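Local atomic coordinates of esterase LipW (Mycobacterium marinum, PDB entry 3QH4), a protein that hydrolyses esters with strict substrate selectivity, probably through a serine nucleophile of its alpha/beta-hydrolase fold. Residues Arg14-Leu19 with Phe283-His288; Ile27-Glu32 with Pro212-Glu217; Pro74-Arg79 with Gly99-Asp104; Ala249-Cys254 with Ala305-Ala310. All coordinates share one frame; numbering follows the deposited sequence. Where two conformers were deposited one is given.

Contact 1. Residues Arg14-Leu19 with Phe283-His288; sequences RLDPLL and FPRACH
The loop that follows strand 278-283 and carries H288, probably the histidine of a Ser-His-Asp triad, meets the N-terminal arm where D16 and R285 touch. D16 N donates a nearly straight bond to R285 O (3.0 Å, 171° at the hydrogen), and the same oxygen takes a CA-H...O contact from L15 CA. In return R14 O lies 3.3 Å from R285 CA. The guanidinium of R285 sets one face over D16 CA, which stands 3.9 Å above the centre of its plane, while P17 CD comes within 3.5 Å of NH2. D16 OD2 and R285 NH1 form only a long salt bridge, with the oxygen well out of the guanidinium plane. The other carboxylate oxygen, OD1, uses its anti lone pair to accept from L18 N, making D16 the N-cap of helix 17-20. In the alpha/beta-hydrolase fold this loop brings the histidine to the nucleophile; here H288 bonds S166 and D258. Just before it, C287 is covered by two leucines: L15 CD2 lies 3.9 Å from C287 CB, and L19 CD2 is the same distance from SG. L19 CD2 also packs 3.7 Å from A286 CA.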
loop_
_atom_site.group_PDB
_atom_site.type_symbol
_atom_site.label_atom_id
_atom_site.label_comp_id
_atom_site.label_asym_id
_atom_site.label_seq_id
_atom_site.Cartn_x
_atom_site.Cartn_y
_atom_site.Cartn_z
ATOM N N ARG A 14 -12.554 -14.695 15.356
ATOM C CA ARG A 14 -11.829 -13.563 15.919
ATOM C C ARG A 14 -12.097 -12.275 15.154
ATOM O O ARG A 14 -11.534 -11.231 15.478
ATOM C CB ARG A 14 -10.335 -13.885 15.989
ATOM C CG ARG A 14 -10.096 -14.963 17.075
ATOM C CD ARG A 14 -8.701 -15.487 17.116
ATOM N NE ARG A 14 -7.727 -14.511 17.606
ATOM C CZ ARG A 14 -6.410 -14.709 17.505
ATOM N NH1 ARG A 14 -5.934 -15.838 16.938
ATOM N NH2 ARG A 14 -5.572 -13.784 17.943
ATOM N N LEU A 15 -12.978 -12.346 14.154
ATOM C CA LEU A 15 -13.317 -11.162 13.345
ATOM C C LEU A 15 -14.648 -10.621 13.789
ATOM O O LEU A 15 -15.512 -11.368 14.233
ATOM C CB LEU A 15 -13.426 -11.534 11.856
ATOM C CG LEU A 15 -12.184 -12.177 11.222
ATOM C CD1 LEU A 15 -12.402 -12.480 9.768
ATOM C CD2 LEU A 15 -10.992 -11.222 11.399
ATOM N N ASP A 16 -14.816 -9.304 13.649
ATOM C CA ASP A 16 -16.111 -8.673 13.843
ATOM C C ASP A 16 -17.164 -9.397 12.966
ATOM O O ASP A 16 -16.902 -9.689 11.797
ATOM C CB ASP A 16 -16.026 -7.192 13.429
ATOM C CG ASP A 16 -17.286 -6.416 13.798
ATOM O OD1 ASP A 16 -18.328 -6.628 13.158
ATOM O OD2 ASP A 16 -17.226 -5.601 14.756
ATOM N N PRO A 17 -18.371 -9.641 13.515
ATOM C CA PRO A 17 -19.393 -10.335 12.708
ATOM C C PRO A 17 -19.682 -9.656 11.358
ATOM O O PRO A 17 -19.952 -10.339 10.384
ATOM C CB PRO A 17 -20.652 -10.319 13.590
ATOM C CG PRO A 17 -20.210 -9.920 14.955
ATOM C CD PRO A 17 -18.785 -9.430 14.919
ATOM N N LEU A 18 -19.588 -8.339 11.275
ATOM C CA LEU A 18 -19.877 -7.670 9.994
ATOM C C LEU A 18 -18.810 -8.034 8.978
ATOM O O LEU A 18 -19.083 -8.245 7.784
ATOM C CB LEU A 18 -19.941 -6.139 10.160
ATOM C CG LEU A 18 -21.069 -5.552 11.006
ATOM C CD1 LEU A 18 -20.848 -4.036 11.282
ATOM C CD2 LEU A 18 -22.408 -5.768 10.302
ATOM N N LEU A 19 -17.575 -8.113 9.449
ATOM C CA LEU A 19 -16.486 -8.471 8.577
ATOM C C LEU A 19 -16.457 -9.959 8.291
ATOM O O LEU A 19 -16.217 -10.364 7.152
ATOM C CB LEU A 19 -15.152 -7.976 9.164
ATOM C CG LEU A 19 -13.913 -8.214 8.321
ATOM C CD1 LEU A 19 -13.972 -7.451 7.005
ATOM C CD2 LEU A 19 -12.678 -7.795 9.189
ATOM N N PHE A 283 -5.829 -2.421 14.644
ATOM C CA PHE A 283 -7.292 -2.429 14.681
ATOM C C PHE A 283 -7.784 -3.805 15.083
ATOM O O PHE A 283 -7.386 -4.808 14.476
ATOM C CB PHE A 283 -7.846 -2.084 13.286
ATOM C CG PHE A 283 -7.625 -0.653 12.909
ATOM C CD1 PHE A 283 -8.572 0.325 13.294
ATOM C CD2 PHE A 283 -6.509 -0.276 12.182
ATOM C CE1 PHE A 283 -8.383 1.673 12.935
ATOM C CE2 PHE A 283 -6.288 1.094 11.846
ATOM C CZ PHE A 283 -7.249 2.050 12.232
ATOM N N PRO A 284 -8.645 -3.858 16.105
ATOM C CA PRO A 284 -9.121 -5.147 16.673
ATOM C C PRO A 284 -10.128 -5.832 15.722
ATOM O O PRO A 284 -10.811 -5.146 14.954
ATOM C CB PRO A 284 -9.794 -4.701 17.990
ATOM C CG PRO A 284 -10.338 -3.317 17.691
ATOM C CD PRO A 284 -9.296 -2.692 16.733
ATOM N N ARG A 285 -10.182 -7.162 15.769
ATOM C CA ARG A 285 -11.225 -7.965 15.090
ATOM C C ARG A 285 -11.274 -7.745 13.562
ATOM O O ARG A 285 -12.321 -7.868 12.936
ATOM C CB ARG A 285 -12.589 -7.732 15.748
ATOM C CG ARG A 285 -12.561 -7.801 17.265
ATOM C CD ARG A 285 -13.968 -7.663 17.853
ATOM N NE ARG A 285 -14.735 -8.889 17.716
ATOM C CZ ARG A 285 -16.070 -8.964 17.754
ATOM N NH1 ARG A 285 -16.826 -7.867 17.864
ATOM N NH2 ARG A 285 -16.651 -10.148 17.663
ATOM N N ALA A 286 -10.109 -7.451 12.976
ATOM C CA ALA A 286 -9.976 -7.125 11.571
ATOM C C ALA A 286 -8.851 -7.944 10.911
ATOM O O ALA A 286 -7.757 -8.051 11.451
ATOM C CB ALA A 286 -9.692 -5.597 11.402
ATOM N N CYS A 287 -9.143 -8.486 9.730
ATOM C CA CYS A 287 -8.183 -9.256 8.913
ATOM C C CYS A 287 -7.524 -8.380 7.881
ATOM O O CYS A 287 -7.932 -7.224 7.681
ATOM C CB CYS A 287 -8.926 -10.424 8.221
ATOM S SG CYS A 287 -10.184 -9.884 7.019
ATOM N N HIS A 288 -6.479 -8.887 7.218
ATOM C CA HIS A 288 -5.888 -8.124 6.119
ATOM C C HIS A 288 -6.944 -7.735 5.087
ATOM O O HIS A 288 -7.787 -8.554 4.701
ATOM C CB HIS A 288 -4.833 -8.976 5.419
ATOM C CG HIS A 288 -3.862 -8.171 4.621
ATOM N ND1 HIS A 288 -2.860 -7.440 5.213
ATOM C CD2 HIS A 288 -3.715 -8.004 3.283
ATOM C CE1 HIS A 288 -2.128 -6.850 4.279
ATOM N NE2 HIS A 288 -2.618 -7.192 3.096
#

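Contact 2. Residues Ile27-Glu32 with Pro212-Glu217; sequences IDFTAE and PAFDGE
I27 points its CB at the turn around A213, and CB itself lies 3.5 Å from A213 O. Further out, the CG2 methyl touches both that carbonyl oxygen and F214 CD1, 3.9 Å from the ring atom. The longer branch runs through CG1, anti to the backbone N (chi1 -162°), and its terminal CD1 comes to 4.1 Å from the same F214 CD1. I27 thus lies against one ortho carbon of the phenylalanine, and F29 takes up the next carbon of that ring. F214 CE1 stands over a face of F29, offset toward the rim, while F29 CE1 lies in the plane of F214 at its edge. The result is a T-shaped (edge-to-face) pair, with centroids 5.3 Å apart and planes at 73°. Both segments lead into helices that, as in related hydrolases of this family, probably form the cap over the alpha/beta-hydrolase core: T30 is the N-cap of helix 31-56 and D215 that of helix 216-227. The side chain of F214 also touches residues of the probable Ser-His-Asp triad. On the polar side, a water accepts from I27 N at 3.0 Å and gives a weak bond to D215 OD2. The D215 carboxylate has firmer partners in R26, through OD2, and in A218 N, through OD1. D28 OD1 accepts from both T30 N (3.1 Å) and T30 OG1, reached from the same face of its plane; the backbone bond closes an Asx turn ahead of helix 31-56.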
loop_
_atom_site.group_PDB
_atom_site.type_symbol
_atom_site.label_atom_id
_atom_site.label_comp_id
_atom_site.label_asym_id
_atom_site.label_seq_id
_atom_site.Cartn_x
_atom_site.Cartn_y
_atom_site.Cartn_z
ATOM N N ILE A 27 -7.301 -16.763 0.157
ATOM C CA ILE A 27 -6.751 -16.557 -1.189
ATOM C C ILE A 27 -5.904 -17.766 -1.558
ATOM O O ILE A 27 -5.397 -18.477 -0.687
ATOM C CB ILE A 27 -5.877 -15.268 -1.243
ATOM C CG1 ILE A 27 -5.663 -14.787 -2.689
ATOM C CG2 ILE A 27 -4.547 -15.440 -0.483
ATOM C CD1 ILE A 27 -5.143 -13.343 -2.741
ATOM N N ASP A 28 -5.744 -17.979 -2.861
ATOM C CA ASP A 28 -4.809 -18.969 -3.377
ATOM C C ASP A 28 -3.785 -18.138 -4.155
ATOM O O ASP A 28 -4.132 -17.464 -5.111
ATOM C CB ASP A 28 -5.587 -19.923 -4.284
ATOM C CG ASP A 28 -4.710 -20.943 -4.984
ATOM O OD1 ASP A 28 -3.467 -20.819 -4.984
ATOM O OD2 ASP A 28 -5.302 -21.891 -5.555
ATOM N N PHE A 29 -2.521 -18.182 -3.735
ATOM C CA PHE A 29 -1.534 -17.277 -4.342
ATOM C C PHE A 29 -0.525 -18.011 -5.208
ATOM O O PHE A 29 0.587 -17.539 -5.402
ATOM C CB PHE A 29 -0.830 -16.410 -3.279
ATOM C CG PHE A 29 -0.576 -14.984 -3.736
ATOM C CD1 PHE A 29 -1.638 -14.159 -4.053
ATOM C CD2 PHE A 29 0.727 -14.475 -3.812
ATOM C CE1 PHE A 29 -1.421 -12.829 -4.485
ATOM C CE2 PHE A 29 0.961 -13.137 -4.236
ATOM C CZ PHE A 29 -0.129 -12.330 -4.550
ATOM N N THR A 30 -0.929 -19.162 -5.755
ATOM C CA THR A 30 -0.107 -19.810 -6.792
ATOM C C THR A 30 -0.138 -18.962 -8.061
ATOM O O THR A 30 -1.056 -18.169 -8.255
ATOM C CB THR A 30 -0.619 -21.245 -7.133
ATOM O OG1 THR A 30 -1.969 -21.169 -7.615
ATOM C CG2 THR A 30 -0.531 -22.160 -5.920
ATOM N N ALA A 31 0.867 -19.131 -8.917
ATOM C CA ALA A 31 0.927 -18.415 -10.189
ATOM C C ALA A 31 -0.332 -18.605 -11.043
ATOM O O ALA A 31 -0.866 -17.635 -11.563
ATOM C CB ALA A 31 2.179 -18.832 -10.970
ATOM N N GLU A 32 -0.816 -19.841 -11.179
ATOM C CA GLU A 32 -2.058 -20.106 -11.931
ATOM C C GLU A 32 -3.284 -19.379 -11.383
ATOM O O GLU A 32 -4.106 -18.831 -12.145
ATOM C CB GLU A 32 -2.334 -21.620 -12.004
ATOM N N PRO A 212 -8.798 -15.744 6.337
ATOM C CA PRO A 212 -9.388 -15.291 5.080
ATOM C C PRO A 212 -8.647 -14.078 4.486
ATOM O O PRO A 212 -7.905 -13.402 5.200
ATOM C CB PRO A 212 -10.802 -14.883 5.488
ATOM C CG PRO A 212 -10.674 -14.442 6.936
ATOM C CD PRO A 212 -9.546 -15.285 7.526
ATOM N N ALA A 213 -8.851 -13.858 3.187
ATOM C CA ALA A 213 -8.382 -12.672 2.424
ATOM C C ALA A 213 -6.890 -12.689 2.102
ATOM O O ALA A 213 -6.507 -12.593 0.933
ATOM C CB ALA A 213 -8.826 -11.345 3.088
ATOM N N PHE A 214 -6.059 -12.834 3.131
ATOM C CA PHE A 214 -4.639 -13.105 2.935
ATOM C C PHE A 214 -4.146 -13.850 4.153
ATOM O O PHE A 214 -4.673 -13.687 5.262
ATOM C CB PHE A 214 -3.806 -11.826 2.737
ATOM C CG PHE A 214 -2.673 -12.012 1.741
ATOM C CD1 PHE A 214 -2.929 -11.952 0.365
ATOM C CD2 PHE A 214 -1.378 -12.269 2.186
ATOM C CE1 PHE A 214 -1.876 -12.144 -0.572
ATOM C CE2 PHE A 214 -0.315 -12.453 1.284
ATOM C CZ PHE A 214 -0.558 -12.409 -0.088
ATOM N N ASP A 215 -3.117 -14.668 3.955
ATOM C CA ASP A 215 -2.649 -15.516 5.036
ATOM C C ASP A 215 -1.170 -15.770 4.900
ATOM O O ASP A 215 -0.520 -15.273 3.951
ATOM C CB ASP A 215 -3.501 -16.819 5.139
ATOM C CG ASP A 215 -3.386 -17.714 3.908
ATOM O OD1 ASP A 215 -2.257 -17.851 3.390
ATOM O OD2 ASP A 215 -4.404 -18.341 3.479
ATOM N N GLY A 216 -0.631 -16.501 5.883
ATOM C CA GLY A 216 0.801 -16.737 5.990
ATOM C C GLY A 216 1.340 -17.626 4.872
ATOM O O GLY A 216 2.512 -17.493 4.442
ATOM N N GLU A 217 0.513 -18.562 4.427
ATOM C CA GLU A 217 0.942 -19.406 3.315
ATOM C C GLU A 217 1.052 -18.599 2.024
ATOM O O GLU A 217 2.055 -18.724 1.294
ATOM C CB GLU A 217 0.050 -20.633 3.194
ATOM C CG GLU A 217 0.227 -21.492 4.418
ATOM C CD GLU A 217 -0.598 -22.757 4.419
ATOM O OE1 GLU A 217 -1.140 -23.151 3.363
ATOM O OE2 GLU A 217 -0.685 -23.364 5.506
HETATM O O HOH W 1 -5.960 -16.193 2.728
HETATM O O HOH W 2 -3.225 -19.224 0.806
#

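Contact 3. Residues Pro74-Arg79 with Gly99-Asp104; sequences PVRIYR and GNLDTD
R76 NH1 donates to D102 OD1 at 2.8 Å, with 164° at the hydrogen, in a salt bridge that joins the strand to the loop. The oxygen lies in the guanidinium plane at its edge, but the two flat groups are turned 40° from each other and OD1 is met on its anti side, somewhat out of the carboxylate plane. NH2 of R76 adds a weak bond to the same oxygen. The arginine also pairs through NE with D62 of the adjoining strand, so two acidic residues share its charge. A water bridges the segments next to this pair, donating to L101 O (2.7 Å) and lying 3.0 Å from Y78 OH; the hydroxyl also hydrogen-bonds H105. L101 then supplies the packing. L101 CB sits 3.7 Å above the centre of the R76 guanidinium, and L101 CD1 reaches 3.7 Å from V75 C. CD2 rests by R76 N, so the leucine lies against the strand backbone as well as the arginine. The R76 side chain bends at chi3 (-64°), which turns NE toward the loop. Within that loop, N100 OD1 accepts from D102 N at 2.9 Å, an Asx turn, and N100 N donates to T103 OG1. Strand 72-79 runs antiparallel to both of its neighbours, 59-66 and 118-122, in the hydrolase sheet. The loop follows strand 85-91 and leads into helix 105-115, which packs on Y78, while helix 31-56 touches N100, D102 and T103.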
loop_
_atom_site.group_PDB
_atom_site.type_symbol
_atom_site.label_atom_id
_atom_site.label_comp_id
_atom_site.label_asym_id
_atom_site.label_seq_id
_atom_site.Cartn_x
_atom_site.Cartn_y
_atom_site.Cartn_z
ATOM N N PRO A 74 1.683 3.911 -16.240
ATOM C CA PRO A 74 0.416 4.647 -16.066
ATOM C C PRO A 74 0.257 5.108 -14.623
ATOM O O PRO A 74 0.780 4.472 -13.700
ATOM C CB PRO A 74 -0.666 3.621 -16.389
ATOM C CG PRO A 74 0.059 2.540 -17.192
ATOM C CD PRO A 74 1.452 2.503 -16.589
ATOM N N VAL A 75 -0.413 6.238 -14.470
ATOM C CA VAL A 75 -0.711 6.796 -13.159
ATOM C C VAL A 75 -2.154 7.261 -13.138
ATOM O O VAL A 75 -2.757 7.537 -14.190
ATOM C CB VAL A 75 0.236 7.966 -12.763
ATOM C CG1 VAL A 75 1.686 7.461 -12.528
ATOM C CG2 VAL A 75 0.187 9.108 -13.806
ATOM N N ARG A 76 -2.719 7.315 -11.938
ATOM C CA ARG A 76 -4.009 7.975 -11.742
ATOM C C ARG A 76 -3.793 9.127 -10.776
ATOM O O ARG A 76 -3.243 8.949 -9.692
ATOM C CB ARG A 76 -5.066 7.003 -11.211
ATOM C CG ARG A 76 -6.446 7.682 -11.007
ATOM C CD ARG A 76 -7.566 6.654 -10.932
ATOM N NE ARG A 76 -7.717 5.920 -12.195
ATOM C CZ ARG A 76 -8.370 4.770 -12.326
ATOM N NH1 ARG A 76 -8.945 4.177 -11.273
ATOM N NH2 ARG A 76 -8.451 4.208 -13.542
ATOM N N ILE A 77 -4.236 10.311 -11.177
ATOM C CA ILE A 77 -4.000 11.488 -10.359
ATOM C C ILE A 77 -5.318 11.950 -9.748
ATOM O O ILE A 77 -6.294 12.202 -10.476
ATOM C CB ILE A 77 -3.333 12.619 -11.168
ATOM C CG1 ILE A 77 -2.078 12.089 -11.874
ATOM C CG2 ILE A 77 -2.947 13.799 -10.245
ATOM C CD1 ILE A 77 -1.474 13.070 -12.876
ATOM N N TYR A 78 -5.309 12.082 -8.420
ATOM C CA TYR A 78 -6.479 12.515 -7.652
ATOM C C TYR A 78 -6.188 13.897 -7.119
ATOM O O TYR A 78 -5.117 14.123 -6.563
ATOM C CB TYR A 78 -6.710 11.552 -6.472
ATOM C CG TYR A 78 -6.899 10.103 -6.853
ATOM C CD1 TYR A 78 -5.803 9.301 -7.196
ATOM C CD2 TYR A 78 -8.164 9.524 -6.823
ATOM C CE1 TYR A 78 -5.976 7.970 -7.517
ATOM C CE2 TYR A 78 -8.360 8.197 -7.133
ATOM C CZ TYR A 78 -7.255 7.426 -7.481
ATOM O OH TYR A 78 -7.447 6.120 -7.779
ATOM N N ARG A 79 -7.100 14.860 -7.327
ATOM C CA ARG A 79 -6.835 16.203 -6.826
ATOM C C ARG A 79 -8.025 16.667 -5.965
ATOM O O ARG A 79 -9.173 16.758 -6.445
ATOM C CB ARG A 79 -6.528 17.189 -7.959
ATOM C CG ARG A 79 -5.264 16.848 -8.787
ATOM C CD ARG A 79 -5.116 17.837 -9.907
ATOM N NE ARG A 79 -3.808 17.834 -10.548
ATOM C CZ ARG A 79 -3.523 17.161 -11.660
ATOM N NH1 ARG A 79 -4.449 16.397 -12.241
ATOM N NH2 ARG A 79 -2.298 17.236 -12.187
ATOM N N GLY A 99 -3.473 -6.448 -9.376
ATOM C CA GLY A 99 -3.986 -5.089 -9.256
ATOM C C GLY A 99 -3.578 -4.123 -10.350
ATOM O O GLY A 99 -2.802 -4.454 -11.244
ATOM N N ASN A 100 -4.138 -2.924 -10.258
ATOM C CA ASN A 100 -3.952 -1.848 -11.235
ATOM C C ASN A 100 -4.502 -0.562 -10.583
ATOM O O ASN A 100 -4.652 -0.517 -9.355
ATOM C CB ASN A 100 -4.680 -2.202 -12.555
ATOM C CG ASN A 100 -6.218 -2.366 -12.372
ATOM O OD1 ASN A 100 -6.786 -1.988 -11.337
ATOM N ND2 ASN A 100 -6.880 -2.939 -13.379
ATOM N N LEU A 101 -4.805 0.468 -11.370
ATOM C CA LEU A 101 -5.262 1.750 -10.817
ATOM C C LEU A 101 -6.640 1.704 -10.138
ATOM O O LEU A 101 -6.987 2.610 -9.378
ATOM C CB LEU A 101 -5.225 2.838 -11.905
ATOM C CG LEU A 101 -3.814 3.092 -12.466
ATOM C CD1 LEU A 101 -3.893 4.086 -13.658
ATOM C CD2 LEU A 101 -2.846 3.584 -11.348
ATOM N N ASP A 102 -7.422 0.672 -10.428
ATOM C CA ASP A 102 -8.752 0.534 -9.825
ATOM C C ASP A 102 -8.731 -0.143 -8.447
ATOM O O ASP A 102 -9.696 -0.041 -7.674
ATOM C CB ASP A 102 -9.677 -0.248 -10.782
ATOM C CG ASP A 102 -9.981 0.515 -12.070
ATOM O OD1 ASP A 102 -10.066 1.759 -12.056
ATOM O OD2 ASP A 102 -10.164 -0.144 -13.131
ATOM N N THR A 103 -7.630 -0.840 -8.140
ATOM C CA THR A 103 -7.600 -1.740 -6.974
ATOM C C THR A 103 -7.876 -0.990 -5.673
ATOM O O THR A 103 -8.808 -1.344 -4.920
ATOM C CB THR A 103 -6.272 -2.461 -6.879
ATOM O OG1 THR A 103 -6.045 -3.188 -8.114
ATOM C CG2 THR A 103 -6.272 -3.397 -5.638
ATOM N N ASP A 104 -7.066 0.037 -5.420
ATOM C CA ASP A 104 -7.149 0.840 -4.206
ATOM C C ASP A 104 -7.696 2.228 -4.535
ATOM O O ASP A 104 -7.355 3.227 -3.887
ATOM C CB ASP A 104 -5.753 0.974 -3.578
ATOM C CG ASP A 104 -5.321 -0.286 -2.838
ATOM O OD1 ASP A 104 -6.152 -1.203 -2.647
ATOM O OD2 ASP A 104 -4.160 -0.300 -2.392
HETATM O O HOH W 3 -5.421 3.955 -7.653
#

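Contact 4. Residues Ala249-Cys254 with Ala305-Ala310; sequences ATLITC and AMQGHA
T253 OG1 is held by H193 ND1 and by a water 2.8 Å away, and that water accepts from Q307 NE2 (3.2 Å), joining strand to helix through one solvent molecule. Q307 extends beyond CG, and its OE1 takes a hydrogen bond from Q107. T253 OG1 stands between the backbone N and the carbonyl carbon (chi1 50°), leaving CG2 beside the N, where it approaches M306 SD at 4.2 Å. The threonine and methionine side chains pass one another pointing opposite ways. This is helix-on-sheet packing of the alpha/beta-hydrolase core: helix 298-315 lies on strand 250-255, with the two short axes 9.7 Å apart at closest approach and nearly antiparallel (172°). L251 has the largest share of the buried area. Its chi1 (170°) carries CG toward the helix, anti to the backbone N, and chi2 then sets the methyls. L251 CD2 meets Q307 CA at 3.7 Å and A310 CB at 3.8 Å, between residues on successive turns of the helix. The other methyl, CD1, faces M306 SD at 4.3 Å. M306 also touches H281 and F283 of the edge strand 278-283, and Q307 touches L191 on strand 189-193.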
loop_
_atom_site.group_PDB
_atom_site.type_symbol
_atom_site.label_atom_id
_atom_site.label_comp_id
_atom_site.label_asym_id
_atom_site.label_seq_id
_atom_site.Cartn_x
_atom_site.Cartn_y
_atom_site.Cartn_z
ATOM N N ALA A 249 8.778 10.776 9.159
ATOM C CA ALA A 249 7.643 10.551 10.045
ATOM C C ALA A 249 6.636 9.590 9.406
ATOM O O ALA A 249 6.400 9.630 8.192
ATOM C CB ALA A 249 6.991 11.861 10.374
ATOM N N THR A 250 6.075 8.712 10.231
ATOM C CA THR A 250 5.352 7.535 9.735
ATOM C C THR A 250 3.986 7.378 10.408
ATOM O O THR A 250 3.861 7.668 11.615
ATOM C CB THR A 250 6.205 6.277 10.035
ATOM O OG1 THR A 250 7.437 6.376 9.309
ATOM C CG2 THR A 250 5.485 4.953 9.620
ATOM N N LEU A 251 2.980 6.958 9.619
ATOM C CA LEU A 251 1.751 6.356 10.150
ATOM C C LEU A 251 1.780 4.927 9.668
ATOM O O LEU A 251 1.908 4.679 8.464
ATOM C CB LEU A 251 0.485 7.039 9.634
ATOM C CG LEU A 251 -0.795 6.265 9.976
ATOM C CD1 LEU A 251 -1.095 6.261 11.518
ATOM C CD2 LEU A 251 -1.983 6.887 9.206
ATOM N N ILE A 252 1.663 3.989 10.605
ATOM C CA ILE A 252 1.655 2.572 10.237
ATOM C C ILE A 252 0.483 1.878 10.917
ATOM O O ILE A 252 0.299 1.997 12.137
ATOM C CB ILE A 252 3.055 1.927 10.523
ATOM C CG1 ILE A 252 3.072 0.446 10.121
ATOM C CG2 ILE A 252 3.471 2.065 12.004
ATOM C CD1 ILE A 252 4.513 -0.197 10.193
ATOM N N THR A 253 -0.297 1.121 10.138
ATOM C CA THR A 253 -1.555 0.589 10.639
ATOM C C THR A 253 -1.681 -0.889 10.255
ATOM O O THR A 253 -1.061 -1.334 9.270
ATOM C CB THR A 253 -2.740 1.381 10.027
ATOM O OG1 THR A 253 -2.593 1.459 8.596
ATOM C CG2 THR A 253 -2.813 2.802 10.604
ATOM N N CYS A 254 -2.446 -1.669 11.031
ATOM C CA CYS A 254 -2.688 -3.066 10.645
ATOM C C CYS A 254 -3.831 -3.641 11.455
ATOM O O CYS A 254 -4.006 -3.259 12.611
ATOM C CB CYS A 254 -1.418 -3.887 10.924
ATOM S SG CYS A 254 -1.384 -5.455 10.019
ATOM N N ALA A 305 -10.177 8.021 8.458
ATOM C CA ALA A 305 -10.162 9.303 9.166
ATOM C C ALA A 305 -8.776 9.496 9.763
ATOM O O ALA A 305 -8.239 10.616 9.730
ATOM C CB ALA A 305 -11.242 9.332 10.231
ATOM N N MET A 306 -8.203 8.399 10.286
ATOM C CA MET A 306 -6.898 8.434 10.931
ATOM C C MET A 306 -5.811 8.787 9.918
ATOM O O MET A 306 -4.911 9.596 10.191
ATOM C CB MET A 306 -6.611 7.077 11.590
ATOM C CG MET A 306 -5.309 7.023 12.343
ATOM S SD MET A 306 -5.022 5.380 13.030
ATOM C CE MET A 306 -6.466 5.230 14.086
ATOM N N GLN A 307 -5.898 8.173 8.750
ATOM C CA GLN A 307 -4.961 8.435 7.667
ATOM C C GLN A 307 -5.074 9.873 7.215
ATOM O O GLN A 307 -4.060 10.521 6.985
ATOM C CB GLN A 307 -5.267 7.516 6.487
ATOM C CG GLN A 307 -4.999 6.038 6.755
ATOM C CD GLN A 307 -5.531 5.181 5.604
ATOM O OE1 GLN A 307 -6.596 5.484 5.050
ATOM N NE2 GLN A 307 -4.825 4.102 5.269
ATOM N N GLY A 308 -6.308 10.361 7.078
ATOM C CA GLY A 308 -6.536 11.750 6.638
ATOM C C GLY A 308 -5.922 12.753 7.590
ATOM O O GLY A 308 -5.264 13.699 7.165
ATOM N N HIS A 309 -6.084 12.506 8.880
ATOM C CA HIS A 309 -5.597 13.439 9.894
ATOM C C HIS A 309 -4.069 13.412 9.942
ATOM O O HIS A 309 -3.448 14.443 10.136
ATOM C CB HIS A 309 -6.227 13.133 11.254
ATOM C CG HIS A 309 -7.637 13.638 11.385
ATOM N ND1 HIS A 309 -7.984 14.954 11.122
ATOM C CD2 HIS A 309 -8.784 13.013 11.743
ATOM C CE1 HIS A 309 -9.283 15.112 11.313
ATOM N NE2 HIS A 309 -9.795 13.949 11.681
ATOM N N ALA A 310 -3.476 12.238 9.731
ATOM C CA ALA A 310 -2.017 12.081 9.808
ATOM C C ALA A 310 -1.355 12.865 8.701
ATOM O O ALA A 310 -0.423 13.648 8.945
ATOM C CB ALA A 310 -1.612 10.597 9.731
HETATM O O HOH W 4 -2.286 3.769 7.112
#

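How the contacts relate
From the N terminus, the arm at 14-19 opens contact 1, whose partner 283-288 lies far along the chain, and 27-32 opens contact 2, closed by 212-217 within that long loop. Contact 3 is a short closure, from 74-79 to 99-104, inside both. Contact 4 opens at 249-254 after contact 2 has closed and ends at 305-310, beyond 283-288, so it crosses contact 1. Contacts 1 and 2 touch where H288 packs on A213 and F214, joining arm, probable cap and probable triad. Contacts 1 and 4 meet through F283, which packs on T253 and M306. Contacts 3 and 4 do not touch but reach the same sheet, their centres about 20 Å apart.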